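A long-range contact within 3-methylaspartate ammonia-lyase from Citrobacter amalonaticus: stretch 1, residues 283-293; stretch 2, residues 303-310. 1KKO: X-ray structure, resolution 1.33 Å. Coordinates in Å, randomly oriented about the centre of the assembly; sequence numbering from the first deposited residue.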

# COMPACT_ATOMS: atom_id res chain seq x y z
N ASP A 283 19.42 -12.10 -28.78
CA ASP A 283 20.66 -11.39 -28.49
C ASP A 283 20.83 -11.17 -26.99
O ASP A 283 21.95 -11.15 -26.50
N GLN A 284 19.73 -10.97 -26.26
CA GLN A 284 19.80 -10.76 -24.82
C GLN A 284 20.33 -12.02 -24.13
O GLN A 284 21.19 -11.95 -23.26
N ILE A 285 19.81 -13.17 -24.54
CA ILE A 285 20.25 -14.44 -23.98
C ILE A 285 21.75 -14.63 -24.24
O ILE A 285 22.52 -14.95 -23.32
N ARG A 286 22.17 -14.39 -25.48
CA ARG A 286 23.58 -14.54 -25.81
C ARG A 286 24.47 -13.58 -25.01
O ARG A 286 25.53 -13.96 -24.51
N MSE A 287 24.03 -12.35 -24.86
CA MSE A 287 24.80 -11.37 -24.13
C MSE A 287 24.95 -11.72 -22.65
O MSE A 287 26.04 -11.63 -22.08
N LEU A 288 23.86 -12.09 -22.00
CA LEU A 288 23.95 -12.45 -20.59
C LEU A 288 24.83 -13.67 -20.41
O LEU A 288 25.61 -13.74 -19.46
N THR A 289 24.72 -14.64 -21.32
CA THR A 289 25.53 -15.85 -21.25
C THR A 289 27.01 -15.49 -21.26
O THR A 289 27.79 -16.00 -20.47
N ALA A 290 27.38 -14.59 -22.16
CA ALA A 290 28.75 -14.13 -22.25
C ALA A 290 29.23 -13.40 -20.99
O ALA A 290 30.36 -13.59 -20.55
N ILE A 291 28.38 -12.57 -20.39
CA ILE A 291 28.77 -11.90 -19.15
C ILE A 291 28.97 -12.94 -18.04
O ILE A 291 29.93 -12.85 -17.27
N THR A 292 28.04 -13.89 -17.94
CA THR A 292 28.12 -14.93 -16.93
C THR A 292 29.43 -15.71 -17.10
O THR A 292 30.14 -15.95 -16.12
N LYS A 293 29.75 -16.06 -18.34
CA LYS A 293 30.99 -16.79 -18.63
C LYS A 293 32.20 -16.03 -18.11
O LYS A 293 33.09 -16.61 -17.47
N LYS A 303 26.44 -11.87 -8.92
CA LYS A 303 25.49 -12.57 -9.78
C LYS A 303 24.71 -11.60 -10.66
O LYS A 303 24.55 -10.44 -10.29
N ILE A 304 24.24 -12.07 -11.81
CA ILE A 304 23.41 -11.23 -12.68
C ILE A 304 22.01 -11.83 -12.83
O ILE A 304 21.81 -13.05 -12.75
N VAL A 305 21.06 -10.92 -13.04
CA VAL A 305 19.65 -11.25 -13.12
C VAL A 305 19.09 -10.81 -14.47
O VAL A 305 19.22 -9.65 -14.86
N ALA A 306 18.44 -11.73 -15.18
CA ALA A 306 17.75 -11.41 -16.42
C ALA A 306 16.42 -10.76 -16.11
O ALA A 306 15.77 -11.06 -15.11
N ASP A 307 16.00 -9.86 -16.98
CA ASP A 307 14.71 -9.19 -16.81
C ASP A 307 14.16 -8.84 -18.19
O ASP A 307 13.24 -9.50 -18.68
N GLU A 308 14.74 -7.82 -18.82
CA GLU A 308 14.30 -7.41 -20.16
C GLU A 308 14.33 -8.59 -21.13
O GLU A 308 15.31 -9.34 -21.19
N TRP A 309 13.26 -8.72 -21.90
CA TRP A 309 13.07 -9.74 -22.94
C TRP A 309 12.79 -11.13 -22.38
O TRP A 309 12.65 -12.08 -23.14
N CYS A 310 12.65 -11.23 -21.05
CA CYS A 310 12.32 -12.48 -20.39
C CYS A 310 10.95 -12.28 -19.76
O CYS A 310 10.85 -11.98 -18.58

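No direct hydrogen bond joins these two stretches; the polar link between them is a single water, held where the strand has ended and the chain turns. Water 1 accepts from Gln284 NE2 at 2.9 Å on the helix, and on the other side it accepts from Asp307 N at 2.8 Å and donates to Glu308 O at 2.8 Å. A weak bond from the same water to Glu308 OE1, at 3.3 Å, brings in the carboxylate, which lies 4.3 Å from Gln284 NE2 when measured at its OE1 atom. One solvent molecule thus answers to a side-chain amide, a backbone NH and a backbone carbonyl.

Between the helix and the strand the packing is mostly apolar. The helix runs nearly antiparallel to strand 303-306, at 171°, with the axes 9.4 Å apart at closest approach. Gln284, Leu288 and Ile291 point toward the second stretch, the familiar three- and four-residue spacing that keeps one helix face inward. On the strand, alternation does the sorting: Ile304 points toward the helix, while Lys303 and Val305 point away.

Ile304 gives up the largest area, 84 Å², and its chi1 p, chi2 t conformation carries CD1 into the helix surface. There CD1 lies 4.1 Å from Leu288 CD2, 3.9 Å from Ile291 CG2 and 3.4 Å from Thr292 OG1, and it also sits 3.8 Å from the backbone atom Leu288 O. One methyl therefore meets three helix residues. Leu288 and Ile291 both adopt m, t. Thr292, chi1 m, points sideways, yet its hydroxyl still borders the methyl.

Leu288 spans two strand positions. While CD2 meets Ile304, its CD1 packs 3.5 Å from Ala306 CB, a close contact with a side chain that is just one methyl. The CA atoms of Leu288 and Ala306 are 7.5 Å apart, so the leucine supplies most of the reach across this part of the gap.

Beyond the strand, a type II turn from Asp307 to Cys310, closed by Cys310 N to Asp307 O at 3.0 Å, brings the second stretch beside Gln284. With chi1 t and chi2 p, the glutamine places CG 3.6 Å from Glu308 O and NE2 at the water. Its CB approaches the Trp309 ring obliquely, 4.2 Å from CD1; Trp309 has chi1 m and a positive phi of 75°, as suits the third position of such a turn.

The rule to read here is economical: aliphatic side chains fill the helix-strand gap, and a water serves the polar groups at the turn.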

# COMPACT_ATOMS: atom_id res chain seq x y z
CB ASP A 283 20.72 -10.05 -29.22
CG ASP A 283 20.89 -10.20 -30.73
OD1 ASP A 283 21.28 -11.29 -31.20
OD2 ASP A 283 20.66 -9.25 -31.50
CB GLN A 284 18.43 -10.35 -24.28
CG GLN A 284 18.43 -9.99 -22.80
CD GLN A 284 19.22 -8.74 -22.49
OE1 GLN A 284 19.58 -7.97 -23.39
NE2 GLN A 284 19.46 -8.49 -21.20
CB ILE A 285 19.43 -15.60 -24.58
CG1 ILE A 285 17.99 -15.54 -24.05
CG2 ILE A 285 20.07 -16.95 -24.25
CD1 ILE A 285 17.08 -16.56 -24.65
CB ARG A 286 23.80 -14.34 -27.30
CG ARG A 286 23.54 -15.60 -28.09
CD ARG A 286 23.92 -15.47 -29.54
NE ARG A 286 22.99 -14.60 -30.23
CZ ARG A 286 21.87 -15.00 -30.82
NH1 ARG A 286 21.09 -14.11 -31.42
NH2 ARG A 286 21.51 -16.28 -30.80
CB MSE A 287 24.11 -10.03 -24.25
CG MSE A 287 24.68 -9.00 -23.37
SE MSE A 287 26.38 -8.35 -23.97
CE MSE A 287 26.22 -8.59 -25.85
CB LEU A 288 22.57 -12.70 -20.01
CG LEU A 288 21.62 -11.50 -19.96
CD1 LEU A 288 20.35 -11.92 -19.23
CD2 LEU A 288 22.26 -10.32 -19.27
CB THR A 289 25.20 -16.78 -22.42
OG1 THR A 289 23.83 -17.20 -22.34
CG2 THR A 289 26.02 -18.08 -22.36
CB ALA A 290 28.94 -13.26 -23.47
CB ILE A 291 27.73 -10.83 -18.73
CG1 ILE A 291 27.67 -9.71 -19.77
CG2 ILE A 291 28.07 -10.26 -17.35
CD1 ILE A 291 26.47 -8.78 -19.60
CB THR A 292 26.89 -15.85 -17.07
OG1 THR A 292 25.71 -15.09 -16.78
CG2 THR A 292 26.90 -16.96 -16.02
CB LYS A 293 31.13 -16.99 -20.14
CG LYS A 293 32.30 -17.89 -20.55
CD LYS A 293 32.54 -17.87 -22.05
CE LYS A 293 33.68 -18.80 -22.44
NZ LYS A 293 34.10 -18.60 -23.85
CB LYS A 303 24.54 -13.40 -8.92
CG LYS A 303 25.23 -14.59 -8.26
CD LYS A 303 24.28 -15.33 -7.35
CE LYS A 303 24.91 -16.54 -6.69
NZ LYS A 303 23.98 -17.10 -5.67
CB ILE A 304 24.06 -10.90 -14.05
CG1 ILE A 304 24.33 -12.17 -14.87
CG2 ILE A 304 25.33 -10.07 -13.84
CD1 ILE A 304 24.67 -11.89 -16.33
CB VAL A 305 18.86 -10.50 -12.02
CG1 VAL A 305 17.42 -10.99 -11.98
CG2 VAL A 305 19.52 -10.67 -10.67
CB ALA A 306 17.53 -12.63 -17.24
CB ASP A 307 14.90 -7.96 -15.93
CG ASP A 307 13.64 -7.16 -15.76
OD1 ASP A 307 12.53 -7.69 -15.93
OD2 ASP A 307 13.69 -5.96 -15.44
CB GLU A 308 15.20 -6.29 -20.71
CG GLU A 308 15.36 -5.05 -19.84
CD GLU A 308 16.53 -5.11 -18.86
OE1 GLU A 308 16.96 -6.22 -18.48
OE2 GLU A 308 17.02 -4.02 -18.47
CB TRP A 309 14.24 -9.76 -23.94
CG TRP A 309 14.39 -8.40 -24.53
CD1 TRP A 309 15.36 -7.49 -24.24
CD2 TRP A 309 13.49 -7.75 -25.43
NE1 TRP A 309 15.14 -6.33 -24.93
CE2 TRP A 309 14.00 -6.46 -25.67
CE3 TRP A 309 12.32 -8.14 -26.07
CZ2 TRP A 309 13.36 -5.55 -26.51
CZ3 TRP A 309 11.70 -7.23 -26.92
CH2 TRP A 309 12.22 -5.97 -27.13
CB CYS A 310 13.38 -12.81 -19.35
SG CYS A 310 13.17 -14.45 -18.65
O HOH W 1 17.46 -9.40 -19.37